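Local coordinates for protein Emp46p (Saccharomyces cerevisiae, PDB 2A6X) that acts as a calcium-independent cargo receptor, probably for secreted glycoproteins, recognising carbohydrate through a beta-sandwich domain of the legume-like lectin family, at residues V125-N130 against P142-C147. The protein carries 1 engineered substitution. Numbering follows the deposited sequence.
Engineered in segment 125-130: F128 (natural residue Tyr).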
loop_
_atom_site.group_PDB
_atom_site.type_symbol
_atom_site.label_atom_id
_atom_site.label_comp_id
_atom_site.label_asym_id
_atom_site.label_seq_id
_atom_site.Cartn_x
_atom_site.Cartn_y
_atom_site.Cartn_z
ATOM N N VAL A 125 5.814 -4.126 9.807
ATOM C CA VAL A 125 5.344 -4.472 8.472
ATOM C C VAL A 125 5.065 -5.959 8.493
ATOM O O VAL A 125 5.944 -6.721 8.861
ATOM C CB VAL A 125 6.416 -4.188 7.412
ATOM C CG1 VAL A 125 5.950 -4.632 6.048
ATOM C CG2 VAL A 125 6.757 -2.725 7.380
ATOM N N THR A 126 3.861 -6.350 8.114
ATOM C CA THR A 126 3.510 -7.774 7.933
ATOM C C THR A 126 2.942 -7.978 6.545
ATOM O O THR A 126 2.125 -7.169 6.095
ATOM C CB THR A 126 2.549 -8.304 9.045
ATOM O OG1 THR A 126 1.463 -7.408 9.289
ATOM C CG2 THR A 126 3.251 -8.418 10.371
ATOM N N ALA A 127 3.372 -9.054 5.873
ATOM C CA ALA A 127 2.986 -9.310 4.495
ATOM C C ALA A 127 2.153 -10.590 4.423
ATOM O O ALA A 127 2.538 -11.605 4.996
ATOM C CB ALA A 127 4.200 -9.425 3.616
ATOM N N PHE A 128 1.041 -10.514 3.709
ATOM C CA PHE A 128 0.044 -11.592 3.654
ATOM C C PHE A 128 -0.301 -11.920 2.204
ATOM O O PHE A 128 -0.484 -11.032 1.369
ATOM C CB PHE A 128 -1.262 -11.200 4.360
ATOM C CG PHE A 128 -1.112 -10.802 5.794
ATOM C CD1 PHE A 128 -1.415 -11.699 6.815
ATOM C CD2 PHE A 128 -0.720 -9.518 6.140
ATOM C CE1 PHE A 128 -1.268 -11.319 8.152
ATOM C CE2 PHE A 128 -0.585 -9.150 7.458
ATOM C CZ PHE A 128 -0.876 -10.047 8.465
ATOM N N LEU A 129 -0.456 -13.210 1.921
ATOM C CA LEU A 129 -1.032 -13.668 0.677
ATOM C C LEU A 129 -2.404 -14.281 0.922
ATOM O O LEU A 129 -2.635 -14.939 1.943
ATOM C CB LEU A 129 -0.148 -14.746 0.068
ATOM C CG LEU A 129 1.181 -14.291 -0.459
ATOM C CD1 LEU A 129 2.128 -15.497 -0.635
ATOM C CD2 LEU A 129 0.970 -13.521 -1.759
ATOM N N ASN A 130 -3.316 -14.070 -0.014
ATOM C CA ASN A 130 -4.586 -14.786 -0.024
ATOM C C ASN A 130 -4.891 -15.161 -1.469
ATOM O O ASN A 130 -4.549 -14.418 -2.379
ATOM C CB ASN A 130 -5.690 -13.917 0.587
ATOM C CG ASN A 130 -6.918 -14.718 1.012
ATOM O OD1 ASN A 130 -7.049 -15.904 0.708
ATOM N ND2 ASN A 130 -7.828 -14.063 1.732
ATOM N N PRO A 142 -0.904 -15.109 10.336
ATOM C CA PRO A 142 -0.594 -15.957 9.171
ATOM C C PRO A 142 0.241 -15.268 8.067
ATOM O O PRO A 142 0.218 -15.697 6.917
ATOM C CB PRO A 142 -1.985 -16.266 8.643
ATOM C CG PRO A 142 -2.710 -14.978 8.857
ATOM C CD PRO A 142 -2.197 -14.422 10.152
ATOM N N TYR A 143 0.953 -14.209 8.415
ATOM C CA TYR A 143 1.837 -13.534 7.460
ATOM C C TYR A 143 3.020 -14.430 7.032
ATOM O O TYR A 143 3.504 -15.278 7.815
ATOM C CB TYR A 143 2.324 -12.186 8.046
ATOM C CG TYR A 143 2.824 -12.233 9.481
ATOM C CD1 TYR A 143 4.134 -12.587 9.777
ATOM C CD2 TYR A 143 1.985 -11.882 10.544
ATOM C CE1 TYR A 143 4.583 -12.625 11.077
ATOM C CE2 TYR A 143 2.431 -11.918 11.847
ATOM C CZ TYR A 143 3.735 -12.287 12.108
ATOM O OH TYR A 143 4.213 -12.330 13.409
ATOM N N PHE A 144 3.476 -14.260 5.789
ATOM C CA PHE A 144 4.608 -15.019 5.265
ATOM C C PHE A 144 5.949 -14.309 5.489
ATOM O O PHE A 144 7.009 -14.917 5.387
ATOM C CB PHE A 144 4.395 -15.381 3.774
ATOM C CG PHE A 144 4.544 -14.225 2.824
ATOM C CD1 PHE A 144 5.782 -13.834 2.337
ATOM C CD2 PHE A 144 3.426 -13.510 2.434
ATOM C CE1 PHE A 144 5.881 -12.728 1.475
ATOM C CE2 PHE A 144 3.531 -12.427 1.564
ATOM C CZ PHE A 144 4.763 -12.042 1.099
ATOM N N ALA A 145 5.889 -13.008 5.799
ATOM C CA ALA A 145 7.073 -12.218 6.029
ATOM C C ALA A 145 6.740 -11.009 6.879
ATOM O O ALA A 145 5.586 -10.584 6.959
ATOM C CB ALA A 145 7.691 -11.771 4.724
ATOM N N SER A 146 7.764 -10.501 7.537
ATOM C CA SER A 146 7.601 -9.360 8.446
ATOM C C SER A 146 8.915 -8.698 8.786
ATOM O O SER A 146 10.007 -9.268 8.638
ATOM C CB SER A 146 6.903 -9.792 9.730
ATOM O OG SER A 146 7.741 -10.666 10.498
ATOM N N CYS A 147 8.798 -7.476 9.280
ATOM C CA CYS A 147 9.883 -6.811 9.960
ATOM C C CYS A 147 9.314 -5.832 11.003
ATOM O O CYS A 147 8.147 -5.454 10.934
ATOM C CB CYS A 147 10.832 -6.110 8.975
ATOM S SG CYS A 147 10.089 -4.730 8.036
HETATM O O HOH W 1 0.470 -14.999 4.126
#
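The outer edge of one sheet in the legume-like lectin beta-sandwich is built here, where V125 pairs with C147 and strand 145-147 runs antiparallel to strand 125-130. V125 and C147 form a hydrogen-bonded pair: V125 N donates to C147 O (2.9 Å), and C147 N returns the bond to V125 O. T126 and S146 make the non-hydrogen-bonded pair between. A127 N donates to A145 O, but the return bond to A127 O comes from F144 N (2.9 Å), one residue earlier, where the regular pairing ends. Further along, a water takes the N-H of L129 and donates to P142 O, linking the two main chains.

The two faces of the strand pair are dressed differently. On that of T126 and S146, aromatic groups interlock. The Y143 ring is placed between its own backbone N and carbonyl carbon (chi1 47°), and T126 CG2 sits over one of its faces, 3.9 Å from the ring centroid in a CH-pi contact. Y143 CB sits over a face of the F128 ring, also 3.9 Å from centroid to carbon, while the Y143 edge turns to that same ring as an offset edge-to-face pair, planes at 89°. F128 is engineered, replacing the natural Tyr; P142 CG lies in the plane of its ring, at the edge, and P142 CD comes 3.8 Å from F128 CE1.

On the opposite face, that of V125, A127, A145 and C147, the F144 ring reaches the side chains of A127 and L129, its CZ 3.7 Å from A127 CB and its CE2 3.6 Å from L129 CG. This face looks toward strand 179-184 of the other sheet, to which the C147-C181 disulfide ties the edge strand covalently; beside that bridge, V125 CB rests 3.8 Å from C147 SG.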